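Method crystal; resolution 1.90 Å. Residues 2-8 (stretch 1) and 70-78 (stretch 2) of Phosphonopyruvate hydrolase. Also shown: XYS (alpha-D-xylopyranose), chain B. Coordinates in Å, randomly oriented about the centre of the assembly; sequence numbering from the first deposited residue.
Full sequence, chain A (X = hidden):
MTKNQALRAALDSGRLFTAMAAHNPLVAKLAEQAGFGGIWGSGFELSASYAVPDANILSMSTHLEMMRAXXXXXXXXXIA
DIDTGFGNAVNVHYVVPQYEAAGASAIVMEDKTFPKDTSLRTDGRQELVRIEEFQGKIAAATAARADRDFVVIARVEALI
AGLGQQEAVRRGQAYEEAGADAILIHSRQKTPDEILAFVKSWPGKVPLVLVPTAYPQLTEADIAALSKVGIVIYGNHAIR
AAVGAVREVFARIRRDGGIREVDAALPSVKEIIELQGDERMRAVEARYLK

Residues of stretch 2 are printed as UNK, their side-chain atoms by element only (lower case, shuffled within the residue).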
ATOM      1  N   THR A   2     -19.936 -19.892  -7.007  1.00 29.79           N
ATOM      2  CA  THR A   2     -18.891 -18.951  -6.652  1.00 26.50           C
ATOM      3  C   THR A   2     -17.661 -19.282  -7.532  1.00 24.39           C
ATOM      4  O   THR A   2     -17.606 -20.324  -8.194  1.00 23.63           O
ATOM      5  CB  THR A   2     -18.493 -19.139  -5.245  1.00 27.22           C
ATOM      6  OG1 THR A   2     -17.823 -20.390  -5.135  1.00 26.82           O
ATOM      7  CG2 THR A   2     -19.697 -19.179  -4.376  1.00 28.73           C
ATOM      8  N   LYS A   3     -16.676 -18.394  -7.581  1.00 22.45           N
ATOM      9  CA  LYS A   3     -15.485 -18.733  -8.384  1.00 21.49           C
ATOM     10  C   LYS A   3     -14.797 -19.986  -7.862  1.00 20.19           C
ATOM     11  O   LYS A   3     -14.318 -20.800  -8.623  1.00 19.28           O
ATOM     12  CB  LYS A   3     -14.482 -17.572  -8.376  1.00 19.79           C
ATOM     13  CG  LYS A   3     -15.030 -16.275  -8.960  1.00 19.55           C
ATOM     14  CD  LYS A   3     -14.155 -15.087  -8.571  1.00 20.82           C
ATOM     15  CE  LYS A   3     -14.356 -13.925  -9.590  1.00 18.02           C
ATOM     16  NZ  LYS A   3     -13.541 -12.718  -9.178  1.00 17.40           N
ATOM     17  N   ASN A   4     -14.741 -20.160  -6.548  1.00 22.59           N
ATOM     18  CA  ASN A   4     -14.017 -21.363  -6.014  1.00 22.87           C
ATOM     19  C   ASN A   4     -14.704 -22.639  -6.450  1.00 24.01           C
ATOM     20  O   ASN A   4     -14.069 -23.616  -6.773  1.00 23.49           O
ATOM     21  CB  ASN A   4     -13.950 -21.351  -4.489  1.00 23.33           C
ATOM     22  CG  ASN A   4     -13.121 -20.176  -3.948  1.00 25.81           C
ATOM     23  OD1 ASN A   4     -12.441 -19.488  -4.700  1.00 21.41           O
ATOM     24  ND2 ASN A   4     -13.194 -19.949  -2.615  1.00 22.68           N
ATOM     25  N   GLN A   5     -16.034 -22.601  -6.457  1.00 27.48           N
ATOM     26  CA  GLN A   5     -16.815 -23.759  -6.888  1.00 29.32           C
ATOM     27  C   GLN A   5     -16.551 -24.011  -8.358  1.00 29.00           C
ATOM     28  O   GLN A   5     -16.362 -25.154  -8.779  1.00 29.96           O
ATOM     29  CB  GLN A   5     -18.314 -23.499  -6.693  1.00 30.97           C
ATOM     30  CG  GLN A   5     -18.732 -23.393  -5.277  1.00 34.75           C
ATOM     31  CD  GLN A   5     -20.205 -23.151  -5.188  1.00 38.57           C
ATOM     32  OE1 GLN A   5     -20.757 -22.249  -5.858  1.00 39.83           O
ATOM     33  NE2 GLN A   5     -20.878 -23.966  -4.374  1.00 40.53           N
ATOM     34  N   ALA A   6     -16.607 -22.945  -9.153  1.00 26.28           N
ATOM     35  CA  ALA A   6     -16.307 -23.065 -10.582  1.00 23.83           C
ATOM     36  C   ALA A   6     -14.947 -23.759 -10.844  1.00 22.14           C
ATOM     37  O   ALA A   6     -14.845 -24.572 -11.706  1.00 21.76           O
ATOM     38  CB  ALA A   6     -16.294 -21.646 -11.250  1.00 24.57           C
ATOM     39  N   LEU A   7     -13.890 -23.403 -10.117  1.00 22.47           N
ATOM     40  CA  LEU A   7     -12.592 -24.016 -10.353  1.00 21.50           C
ATOM     41  C   LEU A   7     -12.620 -25.470  -9.913  1.00 24.05           C
ATOM     42  O   LEU A   7     -12.112 -26.369 -10.616  1.00 22.74           O
ATOM     43  CB  LEU A   7     -11.489 -23.242  -9.616  1.00 22.63           C
ATOM     44  CG  LEU A   7     -10.083 -23.837  -9.678  1.00 21.52           C
ATOM     45  CD1 LEU A   7      -9.625 -23.938 -11.133  1.00 23.35           C
ATOM     46  CD2 LEU A   7      -9.128 -23.000  -8.788  1.00 18.13           C
ATOM     47  N   ARG A   8     -13.206 -25.716  -8.749  1.00 24.62           N
ATOM     48  CA  ARG A   8     -13.313 -27.092  -8.251  1.00 26.41           C
ATOM     49  C   ARG A   8     -14.154 -27.925  -9.254  1.00 27.36           C
ATOM     50  O   ARG A   8     -13.817 -29.053  -9.551  1.00 29.04           O
ATOM     51  CB  ARG A   8     -13.933 -27.032  -6.843  1.00 25.86           C
ATOM     52  CG  ARG A   8     -13.688 -28.227  -5.999  1.00 28.32           C
ATOM     53  CD  ARG A   8     -12.269 -28.556  -5.775  1.00 25.30           C
ATOM     54  NE  ARG A   8     -11.672 -27.887  -4.619  1.00 24.13           N
ATOM     55  CZ  ARG A   8     -10.677 -28.449  -3.954  1.00 26.59           C
ATOM     56  NH1 ARG A   8     -10.094 -27.868  -2.893  1.00 24.65           N
ATOM     57  NH2 ARG A   8     -10.260 -29.648  -4.371  1.00 26.87           N
ATOM     58  N   UNK A  70      -7.157  -7.720  -9.432  1.00 15.18           N
ATOM     59  CA  UNK A  70      -7.570  -8.599 -10.545  1.00 15.45           C
ATOM     60  C   UNK A  70      -8.884  -9.352 -10.213  1.00 16.11           C
ATOM     61  O   UNK A  70      -9.790  -9.426 -11.018  1.00 15.34           O
ATOM     62  c   UNK A  70      -6.479  -9.658 -10.859  1.00 12.71           C
ATOM     63  c   UNK A  70      -4.053  -9.856 -11.713  1.00 15.03           C
ATOM     64  c   UNK A  70      -5.279  -8.970 -11.543  1.00 14.63           C
ATOM     65  c   UNK A  70      -7.121 -10.847 -11.739  1.00 12.08           C
ATOM     66  N   UNK A  71      -8.988  -9.921  -9.007  1.00 14.93           N
ATOM     67  CA  UNK A  71     -10.175 -10.667  -8.674  1.00 16.28           C
ATOM     68  C   UNK A  71     -11.408  -9.746  -8.653  1.00 18.10           C
ATOM     69  O   UNK A  71     -12.484 -10.215  -8.932  1.00 17.07           O
ATOM     70  c   UNK A  71      -9.989 -11.399  -7.315  1.00 14.96           C
ATOM     71  N   UNK A  72     -11.248  -8.449  -8.364  1.00 17.42           N
ATOM     72  CA  UNK A  72     -12.402  -7.555  -8.312  1.00 19.81           C
ATOM     73  C   UNK A  72     -12.811  -7.094  -9.702  1.00 20.80           C
ATOM     74  O   UNK A  72     -13.834  -6.434  -9.898  1.00 22.86           O
ATOM     75  o   UNK A  72     -11.060  -5.542  -8.007  1.00 25.03           O
ATOM     76  c   UNK A  72     -12.091  -6.328  -7.421  1.00 20.61           C
ATOM     77  N   UNK A  73     -12.000  -7.441 -10.687  1.00 19.65           N
ATOM     78  CA  UNK A  73     -12.283  -7.051 -12.061  1.00 18.85           C
ATOM     79  C   UNK A  73     -12.842  -8.230 -12.893  1.00 19.25           C
ATOM     80  O   UNK A  73     -13.664  -8.008 -13.735  1.00 19.71           O
ATOM     81  o   UNK A  73     -10.544  -5.381 -12.010  1.00 18.91           O
ATOM     82  c   UNK A  73     -10.980  -6.538 -12.722  1.00 17.71           C
ATOM     83  c   UNK A  73     -11.143  -6.148 -14.225  1.00 16.82           C
ATOM     84  N   UNK A  74     -12.368  -9.467 -12.694  1.00 17.06           N
ATOM     85  CA  UNK A  74     -12.833 -10.536 -13.565  1.00 17.56           C
ATOM     86  C   UNK A  74     -13.895 -11.402 -12.845  1.00 17.49           C
ATOM     87  O   UNK A  74     -14.014 -11.354 -11.624  1.00 17.42           O
ATOM     88  c   UNK A  74     -10.536 -10.558 -14.799  1.00 12.97           C
ATOM     89  c   UNK A  74     -10.910 -12.101 -12.895  1.00 12.97           C
ATOM     90  c   UNK A  74     -11.600 -11.442 -14.076  1.00 15.05           C
ATOM     91  N   UNK A  75     -14.630 -12.193 -13.612  1.00 18.15           N
ATOM     92  CA  UNK A  75     -15.661 -13.053 -13.063  1.00 19.24           C
ATOM     93  C   UNK A  75     -15.161 -14.505 -13.081  1.00 19.79           C
ATOM     94  O   UNK A  75     -15.819 -15.404 -12.549  1.00 19.43           O
ATOM     95  c   UNK A  75     -16.966 -12.933 -13.913  1.00 22.00           C
ATOM     96  o   UNK A  75     -16.829 -13.696 -15.130  1.00 23.84           O
ATOM     97  N   UNK A  76     -13.962 -14.752 -13.637  1.00 17.26           N
ATOM     98  CA  UNK A  76     -13.469 -16.121 -13.718  1.00 17.98           C
ATOM     99  C   UNK A  76     -12.433 -16.346 -12.583  1.00 16.36           C
ATOM    100  O   UNK A  76     -11.921 -15.370 -12.046  1.00 16.28           O
ATOM    101  c   UNK A  76     -13.975 -16.372 -16.187  1.00 17.49           C
ATOM    102  c   UNK A  76     -11.713 -15.419 -15.425  1.00 22.80           C
ATOM    103  c   UNK A  76     -12.845 -16.411 -15.125  1.00 20.82           C
ATOM    104  c   UNK A  76     -12.072 -14.005 -15.683  1.00 35.24           C
ATOM    105  N   UNK A  77     -12.136 -17.610 -12.202  1.00 17.82           N
ATOM    106  CA  UNK A  77     -11.169 -17.903 -11.122  1.00 17.74           C
ATOM    107  C   UNK A  77      -9.752 -17.357 -11.335  1.00 16.33           C
ATOM    108  O   UNK A  77      -9.210 -17.379 -12.453  1.00 18.01           O
ATOM    109  c   UNK A  77     -12.465 -19.840 -11.617  1.00 18.52           C
ATOM    110  c   UNK A  77     -12.693 -18.867 -12.755  1.00 16.62           C
ATOM    111  c   UNK A  77     -11.116 -19.440 -11.083  1.00 16.99           C
ATOM    112  N   UNK A  78      -9.150 -16.954 -10.241  1.00 14.94           N
ATOM    113  CA  UNK A  78      -7.789 -16.421 -10.237  1.00 14.16           C
ATOM    114  C   UNK A  78      -6.963 -17.442  -9.448  1.00 15.11           C
ATOM    115  O   UNK A  78      -7.339 -17.811  -8.316  1.00 14.80           O
ATOM    116  c   UNK A  78      -5.516 -14.432 -10.407  1.00 15.43           C
ATOM    117  c   UNK A  78      -6.341 -14.586  -9.127  1.00 17.38           C
ATOM    118  c   UNK A  78      -7.751 -15.068  -9.478  1.00 14.06           C
ATOM    119  c   UNK A  78      -6.468 -13.206  -8.335  1.00 15.82           C
TER
HETATM  120  C1  XYS B 293     -17.962  -9.906 -17.275  1.00 58.72           C
HETATM  121  C2  XYS B 293     -18.843  -8.860 -16.533  1.00 58.54           C
HETATM  122  C3  XYS B 293     -19.174  -9.426 -15.116  1.00 58.01           C
HETATM  123  C4  XYS B 293     -19.827 -10.852 -15.176  1.00 57.29           C
HETATM  124  C5  XYS B 293     -19.247 -11.812 -16.234  1.00 57.39           C
HETATM  125  O1  XYS B 293     -16.664 -10.168 -16.689  1.00 58.76           O
HETATM  126  O2  XYS B 293     -18.105  -7.645 -16.388  1.00 60.27           O
HETATM  127  O3  XYS B 293     -20.014  -8.495 -14.379  1.00 56.90           O
HETATM  128  O4  XYS B 293     -20.045 -11.504 -13.906  1.00 55.84           O
HETATM  129  O5  XYS B 293     -18.676 -11.143 -17.454  1.00 58.76           O
HETATM  130  O   HOH W   1     -10.939 -13.986  -9.750  1.00 14.78           O

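Position 70 has four side-chain carbons, forked at the first, with one arm two carbons long. They do not reach stretch 1, and their end leads away from it. This is I70, in a helix that begins earlier in the chain.

Position 71 has a single side-chain carbon. That CB lies 4.2 Å from NZ of K3. The residue is A71. Its backbone O is closer still, 2.7 Å from K3 NZ.

Position 72 has one carbon followed by one oxygen, and its CA-to-CB bond points away from stretch 1. It is S72, which makes no contact here.

Position 73 has one carbon carrying an oxygen and a second carbon. Its CA-to-CB bond also points away, and it touches nothing on stretch 1. It is T73.

Position 74 has three carbons, the first carrying the other two. Its side-chain atoms make no contact with stretch 1. This is a valine, V74. Its backbone O accepts a hydrogen bond from K3 NZ at 2.8 Å.

Position 75 has one carbon then one oxygen, and its CA-to-CB bond points away. Its side-chain atoms make no contact with stretch 1. It is S75. Its OG lies 3.3 Å from C5 of the xylopyranose, while its backbone O sits 3.6 Å from K3 CE.

Position 76 has four carbons, forked at the first, with one two-carbon arm. Its CA-to-CB bond points away, and the side chain does not reach stretch 1. It is I76. Its backbone O is 3.7 Å from K3 CE and accepts from water 1 at 2.9 Å.

Position 77 has three carbons closing a ring onto the backbone N. The ring carbons touch the backbone O of K3 and CB of A6 and L7. It is proline, P77. Its CG lies 3.6 Å from K3 O, 4.1 Å from L7 CB and 4.2 Å from A6 CB.

Position 78 has four carbons forked at the second. They do not reach stretch 1. It is L78, in a strand.

The contact rests on K3 and P77. The lysine is in the first turn of its helix, with chi2 to chi4 all t, so the chain reaches out extended. Its ammonium meets backbone carbonyls, and water 1 links it to I76 O, accepting from K3 NZ at 3.0 Å. Away from the ammonium, near the backbone of K3, the proline ring packs against A6 and L7. The lysine contacts stretch 2 mainly through backbone carbonyls, with one hydrogen bond to V74 O; P77 supplies the ring for the apolar contacts.

Stretch 2, residues 70-78: IASTVSIPL
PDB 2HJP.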